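ABC transporter, substrate binding protein (Agrobacterium tumefaciens, PDB 3C9H) probably captures a solute in the periplasm for import by an ABC transporter, and binds a magnesium ion. Local coordinates at residues K85-F90 against P268-N273; F90-A95 against M261-L266; Y107-D112 against L276-L281. All blocks are in the same frame, centred on the assembly; numbering follows the deposited sequence.

Overall arrangement
Contacts 1, 2 and 3 lie close together in the fold. Contacts 1 and 2 are about 15 Å apart between centres, contacts 2 and 3 about 12 Å, and contacts 1 and 3 about 10 Å. Along the chain, 85-90, 90-95 and 107-112 come first; the late partners follow in the order contact 2, 1, 3, so contact 2 lies within the span of contact 1 and contact 3 crosses both. F90 belongs to both contact 1 and contact 2. Strand 258-268 pairs with strands 90-93 and 108-109, then leads through the turn of contact 1 into helix 274-285 of contact 3. Contact 2 reaches the magnesium and citrate region, while contacts 1 and 3 lie farther from the chain centre.

Contact 1: K85-F90 against P268-N273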
loop_
_atom_site.group_PDB
_atom_site.type_symbol
_atom_site.label_atom_id
_atom_site.label_comp_id
_atom_site.label_asym_id
_atom_site.label_seq_id
_atom_site.Cartn_x
_atom_site.Cartn_y
_atom_site.Cartn_z
ATOM N N LYS A 85 10.868 -22.559 -11.977
ATOM C CA LYS A 85 9.952 -22.024 -12.977
ATOM C C LYS A 85 10.205 -20.543 -13.210
ATOM O O LYS A 85 10.898 -19.877 -12.441
ATOM C CB LYS A 85 8.509 -22.193 -12.513
ATOM C CG LYS A 85 8.038 -23.619 -12.394
ATOM C CD LYS A 85 6.584 -23.666 -11.928
ATOM C CE LYS A 85 6.423 -23.394 -10.415
ATOM N NZ LYS A 85 5.031 -23.000 -10.005
ATOM N N LYS A 86 9.609 -20.011 -14.263
ATOM C CA LYS A 86 9.589 -18.578 -14.425
ATOM C C LYS A 86 8.497 -17.939 -13.540
ATOM O O LYS A 86 7.594 -18.604 -13.014
ATOM C CB LYS A 86 9.522 -18.200 -15.919
ATOM C CG LYS A 86 10.847 -18.604 -16.703
ATOM C CD LYS A 86 12.090 -17.799 -16.233
ATOM C CE LYS A 86 13.442 -18.452 -16.492
ATOM N NZ LYS A 86 14.466 -17.988 -15.468
ATOM N N THR A 87 8.618 -16.639 -13.338
ATOM C CA THR A 87 7.697 -15.912 -12.482
ATOM C C THR A 87 7.362 -14.586 -13.174
ATOM O O THR A 87 7.667 -14.404 -14.348
ATOM C CB THR A 87 8.284 -15.773 -11.025
ATOM O OG1 THR A 87 7.266 -15.374 -10.101
ATOM C CG2 THR A 87 9.452 -14.776 -10.932
ATOM N N ALA A 88 6.735 -13.671 -12.453
ATOM C CA ALA A 88 6.354 -12.362 -13.002
ATOM C C ALA A 88 7.573 -11.602 -13.524
ATOM O O ALA A 88 8.713 -11.815 -13.076
ATOM C CB ALA A 88 5.648 -11.525 -11.925
ATOM N N ASP A 89 7.316 -10.688 -14.449
ATOM C CA ASP A 89 8.341 -9.817 -14.978
ATOM C C ASP A 89 8.514 -8.543 -14.123
ATOM O O ASP A 89 9.561 -7.880 -14.199
ATOM C CB ASP A 89 7.972 -9.448 -16.407
ATOM C CG ASP A 89 7.776 -10.681 -17.293
ATOM O OD1 ASP A 89 8.578 -11.611 -17.154
ATOM O OD2 ASP A 89 6.825 -10.740 -18.097
ATOM N N PHE A 90 7.463 -8.200 -13.369
ATOM C CA PHE A 90 7.399 -7.032 -12.480
ATOM C C PHE A 90 6.532 -7.354 -11.263
ATOM O O PHE A 90 5.419 -7.891 -11.404
ATOM C CB PHE A 90 6.843 -5.808 -13.230
ATOM C CG PHE A 90 6.979 -4.506 -12.473
ATOM C CD1 PHE A 90 8.217 -3.998 -12.119
ATOM C CD2 PHE A 90 5.868 -3.788 -12.123
ATOM C CE1 PHE A 90 8.307 -2.793 -11.406
ATOM C CE2 PHE A 90 5.958 -2.584 -11.425
ATOM C CZ PHE A 90 7.191 -2.098 -11.067
ATOM N N PRO A 268 11.728 -9.535 -10.783
ATOM C CA PRO A 268 12.169 -10.809 -10.262
ATOM C C PRO A 268 13.346 -11.426 -11.063
ATOM O O PRO A 268 13.430 -11.303 -12.283
ATOM C CB PRO A 268 10.902 -11.686 -10.358
ATOM C CG PRO A 268 9.749 -10.683 -10.284
ATOM C CD PRO A 268 10.290 -9.552 -11.124
ATOM N N GLU A 269 14.254 -12.066 -10.341
ATOM C CA GLU A 269 15.346 -12.834 -10.920
ATOM C C GLU A 269 14.865 -13.855 -11.965
ATOM O O GLU A 269 15.527 -14.042 -12.999
ATOM C CB GLU A 269 16.086 -13.553 -9.794
ATOM C CG GLU A 269 17.359 -14.229 -10.221
ATOM C CD GLU A 269 17.161 -15.657 -10.682
ATOM O OE1 GLU A 269 16.059 -16.225 -10.458
ATOM O OE2 GLU A 269 18.123 -16.234 -11.256
ATOM N N ALA A 270 13.713 -14.487 -11.705
ATOM C CA ALA A 270 13.165 -15.555 -12.568
ATOM C C ALA A 270 12.114 -15.067 -13.569
ATOM O O ALA A 270 11.342 -15.859 -14.127
ATOM C CB ALA A 270 12.585 -16.642 -11.723
ATOM N N ALA A 271 12.086 -13.768 -13.806
ATOM C CA ALA A 271 11.244 -13.181 -14.839
ATOM C C ALA A 271 11.455 -13.910 -16.156
ATOM O O ALA A 271 12.594 -14.198 -16.524
ATOM C CB ALA A 271 11.581 -11.708 -15.009
ATOM N N ALA A 272 10.354 -14.197 -16.857
ATOM C CA ALA A 272 10.449 -14.758 -18.190
ATOM C C ALA A 272 10.891 -13.674 -19.164
ATOM O O ALA A 272 11.609 -13.936 -20.123
ATOM C CB ALA A 272 9.115 -15.361 -18.600
ATOM N N ASN A 273 10.457 -12.443 -18.910
ATOM C CA ASN A 273 10.784 -11.317 -19.762
ATOM C C ASN A 273 11.262 -10.122 -18.941
ATOM O O ASN A 273 10.562 -9.131 -18.825
ATOM C CB ASN A 273 9.559 -10.966 -20.612
ATOM C CG ASN A 273 9.423 -11.876 -21.823
ATOM O OD1 ASN A 273 10.100 -11.662 -22.838
ATOM N ND2 ASN A 273 8.573 -12.889 -21.724
HETATM O O HOH W 1 6.442 -12.586 -19.752
#
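T87 presses its methyl CG2 against CB of P268, and the two side chains cross at about a right angle. T87 CG2 comes within 3.5 Å of P268 CB, a tight carbon contact. T87 CG2 also touches A270 CB at 3.7 Å. The T87 rotamer puts OG1 anti to the backbone N (chi1 -165°), leaving CG2 in the crowded position between N and the carbonyl carbon. OG1 hydrogen-bonds to E80 in helix 70-82, so the methyl serves this contact and the hydroxyl serves the helix. The T87 backbone N donates to A270 O at 2.9 Å, from above the carbonyl plane. This single bridge links the type I turn P268-A271 to the loop. K86 bends at chi2 and lays its aliphatic chain alongside the same carbonyl, with K86 CD 3.0 Å from A270 O. At the other end, D89 and N273 lie side by side and point the same way, with carboxylate and amide planes 86° apart. N273 N donates to D89 OD1 at 2.7 Å and meets it from above the carboxylate plane, 48° out of it. One water joins the two tips: it donates to D89 OD2 at 2.5 Å and accepts from N273 ND2 at 2.9 Å. D89 OD2 also accepts from V37 N in strand 35-40. The D89 carboxylate takes bonds on both oxygens, one of them from N273 N, right before helix 274-285, and these donors probably favour its charged form. A88 O is less well served. It is buried against P268 CG at 3.2 Å and has no hydrogen-bond partner in the model; it is met by CH groups, among them P268 CG and A271 CA.

Contact 2: F90-A95 against M261-L266; sequences FAFSSA and MSRIGL. With CIT (citric acid), chain D.
Citrate O1 is gripped by two bonds from these segments, one from each; the citrate is probably from the crystallisation liquor. S94 OG donates to CIT O1 at 2.8 Å, and R263 NH1 reaches CIT O1 at the same 2.8 Å, at the guanidinium edge. R263 NH1 also donates to a water 2.9 Å away, which binds F92 O weakly. R263 NE is salt-bridged to E135, which fixes the guanidinium's rotation. The extended R263 chain crosses the F92 ring at about a right angle, with R263 CB 3.4 Å from F92 CZ. S94 CB lies over one guanidinium face. M261 curls back through chi2 and chi3 until its CE presses on S94 CB at 3.4 Å, tighter than usual. Behind this site strands 90-93 and 264-266 run antiparallel. A91 with L266 and S93 with I264 are hydrogen-bonded pairs; A91 N to L266 O (2.9 Å) and I264 N to S93 O are both almost straight, at 177°. F92 with G265 is the non-hydrogen-bonded pair between them. There F90 CZ packs 3.7 Å from the CA of G265, which has no side chain. S93 OG accepts from A95 N, an ST turn leading into helix 96-104. A strand end opening onto a bound anion near the magnesium residues S41 and D43 suits the cleft of the periplasmic binding-protein fold.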
loop_
_atom_site.group_PDB
_atom_site.type_symbol
_atom_site.label_atom_id
_atom_site.label_comp_id
_atom_site.label_asym_id
_atom_site.label_seq_id
_atom_site.Cartn_x
_atom_site.Cartn_y
_atom_site.Cartn_z
ATOM N N PHE A 90 7.463 -8.200 -13.369
ATOM C CA PHE A 90 7.399 -7.032 -12.480
ATOM C C PHE A 90 6.532 -7.354 -11.263
ATOM O O PHE A 90 5.419 -7.891 -11.404
ATOM C CB PHE A 90 6.843 -5.808 -13.230
ATOM C CG PHE A 90 6.979 -4.506 -12.473
ATOM C CD1 PHE A 90 8.217 -3.998 -12.119
ATOM C CD2 PHE A 90 5.868 -3.788 -12.123
ATOM C CE1 PHE A 90 8.307 -2.793 -11.406
ATOM C CE2 PHE A 90 5.958 -2.584 -11.425
ATOM C CZ PHE A 90 7.191 -2.098 -11.067
ATOM N N ALA A 91 7.062 -7.059 -10.069
ATOM C CA ALA A 91 6.363 -7.227 -8.824
ATOM C C ALA A 91 6.197 -5.855 -8.228
ATOM O O ALA A 91 7.176 -5.113 -8.068
ATOM C CB ALA A 91 7.144 -8.136 -7.861
ATOM N N PHE A 92 4.978 -5.508 -7.878
ATOM C CA PHE A 92 4.651 -4.168 -7.378
ATOM C C PHE A 92 3.772 -4.290 -6.138
ATOM O O PHE A 92 2.611 -4.744 -6.228
ATOM C CB PHE A 92 3.957 -3.401 -8.504
ATOM C CG PHE A 92 3.717 -1.922 -8.203
ATOM C CD1 PHE A 92 4.756 -1.100 -7.855
ATOM C CD2 PHE A 92 2.447 -1.365 -8.360
ATOM C CE1 PHE A 92 4.556 0.242 -7.601
ATOM C CE2 PHE A 92 2.247 -0.013 -8.121
ATOM C CZ PHE A 92 3.320 0.778 -7.736
ATOM N N SER A 93 4.310 -3.894 -4.977
ATOM C CA SER A 93 3.700 -4.198 -3.692
ATOM C C SER A 93 3.880 -3.098 -2.667
ATOM O O SER A 93 4.954 -2.484 -2.567
ATOM C CB SER A 93 4.319 -5.477 -3.141
ATOM O OG SER A 93 3.793 -5.804 -1.876
ATOM N N SER A 94 2.821 -2.896 -1.896
ATOM C CA SER A 94 2.795 -1.987 -0.787
ATOM C C SER A 94 3.387 -2.629 0.475
ATOM O O SER A 94 3.591 -1.932 1.476
ATOM C CB SER A 94 1.382 -1.497 -0.528
ATOM O OG SER A 94 0.491 -2.584 -0.427
ATOM N N ALA A 95 3.655 -3.936 0.433
ATOM C CA ALA A 95 4.314 -4.605 1.554
ATOM C C ALA A 95 5.851 -4.426 1.425
ATOM O O ALA A 95 6.579 -5.298 0.952
ATOM C CB ALA A 95 3.883 -6.057 1.705
ATOM N N MET A 261 3.568 4.869 3.499
ATOM C CA MET A 261 4.243 3.779 2.804
ATOM C C MET A 261 4.504 4.195 1.389
ATOM O O MET A 261 3.961 5.189 0.904
ATOM C CB MET A 261 3.427 2.476 2.836
ATOM C CG MET A 261 2.185 2.431 1.943
ATOM S SD MET A 261 2.339 2.131 0.135
ATOM C CE MET A 261 3.609 0.918 0.205
ATOM N N SER A 262 5.319 3.397 0.720
ATOM C CA SER A 262 5.648 3.643 -0.672
ATOM C C SER A 262 5.576 2.307 -1.371
ATOM O O SER A 262 6.197 1.362 -0.905
ATOM C CB SER A 262 7.072 4.177 -0.778
ATOM O OG SER A 262 7.232 5.446 -0.161
ATOM N N ARG A 263 4.837 2.206 -2.481
ATOM C CA ARG A 263 4.798 0.961 -3.245
ATOM C C ARG A 263 6.190 0.701 -3.841
ATOM O O ARG A 263 6.831 1.607 -4.399
ATOM C CB ARG A 263 3.758 1.045 -4.369
ATOM C CG ARG A 263 2.351 1.081 -3.850
ATOM C CD ARG A 263 1.319 1.259 -4.929
ATOM N NE ARG A 263 0.108 1.678 -4.254
ATOM C CZ ARG A 263 -0.811 0.865 -3.763
ATOM N NH1 ARG A 263 -0.783 -0.445 -3.983
ATOM N NH2 ARG A 263 -1.808 1.399 -3.079
ATOM N N ILE A 264 6.653 -0.527 -3.717
ATOM C CA ILE A 264 7.982 -0.916 -4.182
ATOM C C ILE A 264 7.882 -1.811 -5.403
ATOM O O ILE A 264 7.150 -2.811 -5.402
ATOM C CB ILE A 264 8.776 -1.623 -3.052
ATOM C CG1 ILE A 264 9.172 -0.629 -1.946
ATOM C CG2 ILE A 264 10.050 -2.335 -3.598
ATOM C CD1 ILE A 264 9.983 -1.339 -0.823
ATOM N N GLY A 265 8.579 -1.407 -6.459
ATOM C CA GLY A 265 8.685 -2.165 -7.671
ATOM C C GLY A 265 10.053 -2.795 -7.831
ATOM O O GLY A 265 11.066 -2.205 -7.503
ATOM N N LEU A 266 10.051 -4.009 -8.358
ATOM C CA LEU A 266 11.289 -4.761 -8.676
ATOM C C LEU A 266 10.996 -5.774 -9.786
ATOM O O LEU A 266 9.848 -6.109 -10.016
ATOM C CB LEU A 266 11.843 -5.460 -7.434
ATOM C CG LEU A 266 10.981 -6.535 -6.748
ATOM C CD1 LEU A 266 11.099 -7.872 -7.490
ATOM C CD2 LEU A 266 11.351 -6.707 -5.223
HETATM C C1 CIT D . -2.802 -2.582 -1.623
HETATM O O1 CIT D . -1.682 -2.217 -2.077
HETATM O O2 CIT D . -3.856 -2.259 -2.210
HETATM C C2 CIT D . -2.892 -3.373 -0.345
HETATM C C3 CIT D . -4.003 -4.439 -0.347
HETATM O O7 CIT D . -3.924 -5.236 -1.568
HETATM C C4 CIT D . -3.856 -5.381 0.843
HETATM C C5 CIT D . -2.605 -6.200 0.794
HETATM O O3 CIT D . -1.865 -6.330 1.821
HETATM O O4 CIT D . -2.376 -6.782 -0.277
HETATM C C6 CIT D . -5.405 -3.812 -0.274
HETATM O O5 CIT D . -6.272 -3.997 -1.171
HETATM O O6 CIT D . -5.721 -3.084 0.675
HETATM O O HOH W 2 1.297 -2.141 -5.118
#

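Contact 3: Y107-D112 against L276-L281; sequences YAQRSD and LGRRYL
Q109 and R278 cross at about a right angle, tip to tip, with the amide and guanidinium planes 68° apart. Q109 OE1 lies at the guanidinium edge, in its plane, 2.6 Å from R278 NH2. It sits almost on the extension of the CZ-NH2 bond, so it faces the gap between the two N-H groups. The angle is poor, and the pair does not count as a hydrogen bond despite its shortness. The other end of the amide has a proper partner: Q109 NE2 donates to P268 O, which sets the turn of the Q109 amide. Q109 CG takes the crowded position between the backbone N and the carbonyl carbon, and from there the chain extends toward the helix. R278 stretches from helix 274-285 and bends at chi3 (-147°), which is off the usual wells. S111 lies along this arm. Its OG is anti to the carbonyl carbon and lies 3.5 Å from R278 CG. S111 CB then meets L281 CD2 at 3.9 Å, one helical turn on. R110 O is 3.7 Å from R278 NE, while the R110 side chain points away from the helix. There R110 NE forms a salt bridge with D112 OD1 at 2.8 Å, using the syn lone pair. Q109, S111 and R278 also all rest on V267 of strand 258-268, so that strand backs the contact between helix and loop. The interface is small and mainly van der Waals in kind. Its one close polar pair sets an amide oxygen against a cationic group, so the attraction is probably electrostatic more than directional.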
loop_
_atom_site.group_PDB
_atom_site.type_symbol
_atom_site.label_atom_id
_atom_site.label_comp_id
_atom_site.label_asym_id
_atom_site.label_seq_id
_atom_site.Cartn_x
_atom_site.Cartn_y
_atom_site.Cartn_z
ATOM N N TYR A 107 15.825 -12.992 -4.850
ATOM C CA TYR A 107 14.655 -13.186 -5.698
ATOM C C TYR A 107 14.386 -12.033 -6.678
ATOM O O TYR A 107 13.510 -12.147 -7.537
ATOM C CB TYR A 107 13.402 -13.487 -4.834
ATOM C CG TYR A 107 13.480 -14.830 -4.144
ATOM C CD1 TYR A 107 12.998 -15.987 -4.756
ATOM C CD2 TYR A 107 14.067 -14.952 -2.890
ATOM C CE1 TYR A 107 13.103 -17.233 -4.136
ATOM C CE2 TYR A 107 14.165 -16.198 -2.244
ATOM C CZ TYR A 107 13.690 -17.331 -2.877
ATOM O OH TYR A 107 13.789 -18.545 -2.244
ATOM N N ALA A 108 15.145 -10.944 -6.560
ATOM C CA ALA A 108 15.092 -9.843 -7.499
ATOM C C ALA A 108 16.374 -9.815 -8.339
ATOM O O ALA A 108 17.347 -10.540 -8.061
ATOM C CB ALA A 108 14.890 -8.524 -6.761
ATOM N N GLN A 109 16.364 -8.989 -9.380
ATOM C CA GLN A 109 17.570 -8.693 -10.138
ATOM C C GLN A 109 17.680 -7.173 -10.326
ATOM O O GLN A 109 16.677 -6.462 -10.313
ATOM C CB GLN A 109 17.589 -9.437 -11.481
ATOM C CG GLN A 109 16.419 -9.144 -12.408
ATOM C CD GLN A 109 16.563 -9.857 -13.739
ATOM O OE1 GLN A 109 17.402 -9.492 -14.544
ATOM N NE2 GLN A 109 15.750 -10.883 -13.968
ATOM N N ARG A 110 18.916 -6.704 -10.477
ATOM C CA ARG A 110 19.225 -5.296 -10.573
ATOM C C ARG A 110 18.638 -4.721 -11.847
ATOM O O ARG A 110 18.632 -5.371 -12.914
ATOM C CB ARG A 110 20.757 -5.098 -10.532
ATOM C CG ARG A 110 21.232 -3.678 -10.486
ATOM C CD ARG A 110 22.790 -3.609 -10.408
ATOM N NE ARG A 110 23.291 -2.249 -10.166
ATOM C CZ ARG A 110 23.663 -1.775 -8.979
ATOM N NH1 ARG A 110 23.595 -2.522 -7.873
ATOM N NH2 ARG A 110 24.106 -0.533 -8.894
ATOM N N SER A 111 18.158 -3.492 -11.734
ATOM C CA SER A 111 17.613 -2.767 -12.860
ATOM C C SER A 111 18.303 -1.422 -12.971
ATOM O O SER A 111 17.933 -0.476 -12.274
ATOM C CB SER A 111 16.113 -2.546 -12.677
ATOM O OG SER A 111 15.422 -3.757 -12.718
ATOM N N ASP A 112 19.304 -1.347 -13.856
ATOM C CA ASP A 112 20.076 -0.126 -14.070
ATOM C C ASP A 112 19.413 0.663 -15.157
ATOM O O ASP A 112 19.593 0.364 -16.350
ATOM C CB ASP A 112 21.514 -0.442 -14.483
ATOM C CG ASP A 112 22.309 -1.055 -13.366
ATOM O OD1 ASP A 112 22.045 -0.706 -12.205
ATOM O OD2 ASP A 112 23.205 -1.876 -13.654
ATOM N N LEU A 276 10.960 -6.604 -20.485
ATOM C CA LEU A 276 9.643 -5.970 -20.463
ATOM C C LEU A 276 9.324 -5.434 -19.057
ATOM O O LEU A 276 8.779 -4.331 -18.896
ATOM C CB LEU A 276 8.566 -6.938 -20.927
ATOM C CG LEU A 276 8.568 -7.299 -22.410
ATOM C CD1 LEU A 276 7.329 -8.107 -22.695
ATOM C CD2 LEU A 276 8.662 -6.059 -23.308
ATOM N N GLY A 277 9.704 -6.215 -18.047
ATOM C CA GLY A 277 9.612 -5.805 -16.662
ATOM C C GLY A 277 10.328 -4.502 -16.385
ATOM O O GLY A 277 9.755 -3.604 -15.742
ATOM N N ARG A 278 11.575 -4.381 -16.843
ATOM C CA ARG A 278 12.331 -3.149 -16.691
ATOM C C ARG A 278 11.706 -1.990 -17.459
ATOM O O ARG A 278 11.772 -0.825 -17.010
ATOM C CB ARG A 278 13.768 -3.312 -17.156
ATOM C CG ARG A 278 14.620 -3.947 -16.152
ATOM C CD ARG A 278 16.032 -4.004 -16.569
ATOM N NE ARG A 278 16.574 -5.209 -15.998
ATOM C CZ ARG A 278 16.777 -6.346 -16.649
ATOM N NH1 ARG A 278 16.627 -6.458 -17.942
ATOM N NH2 ARG A 278 17.238 -7.352 -15.976
ATOM N N ARG A 279 11.118 -2.295 -18.607
ATOM C CA ARG A 279 10.435 -1.262 -19.398
ATOM C C ARG A 279 9.255 -0.672 -18.631
ATOM O O ARG A 279 9.035 0.545 -18.639
ATOM C CB ARG A 279 9.920 -1.808 -20.742
ATOM C CG ARG A 279 9.914 -0.689 -21.792
ATOM C CD ARG A 279 9.280 -1.066 -23.092
ATOM N NE ARG A 279 10.032 -2.106 -23.770
ATOM C CZ ARG A 279 9.716 -2.618 -24.957
ATOM N NH1 ARG A 279 8.634 -2.208 -25.616
ATOM N NH2 ARG A 279 10.474 -3.586 -25.472
ATOM N N TYR A 280 8.475 -1.550 -18.018
ATOM C CA TYR A 280 7.331 -1.159 -17.203
ATOM C C TYR A 280 7.800 -0.366 -15.962
ATOM O O TYR A 280 7.267 0.708 -15.639
ATOM C CB TYR A 280 6.603 -2.416 -16.778
ATOM C CG TYR A 280 5.212 -2.234 -16.260
ATOM C CD1 TYR A 280 4.146 -1.982 -17.125
ATOM C CD2 TYR A 280 4.933 -2.391 -14.910
ATOM C CE1 TYR A 280 2.823 -1.863 -16.645
ATOM C CE2 TYR A 280 3.607 -2.282 -14.424
ATOM C CZ TYR A 280 2.572 -2.019 -15.302
ATOM O OH TYR A 280 1.275 -1.903 -14.821
ATOM N N LEU A 281 8.817 -0.884 -15.284
ATOM C CA LEU A 281 9.430 -0.131 -14.172
ATOM C C LEU A 281 9.890 1.261 -14.589
ATOM O O LEU A 281 9.576 2.265 -13.942
ATOM C CB LEU A 281 10.595 -0.935 -13.586
ATOM C CG LEU A 281 11.385 -0.291 -12.470
ATOM C CD1 LEU A 281 10.464 0.232 -11.306
ATOM C CD2 LEU A 281 12.463 -1.255 -11.974
#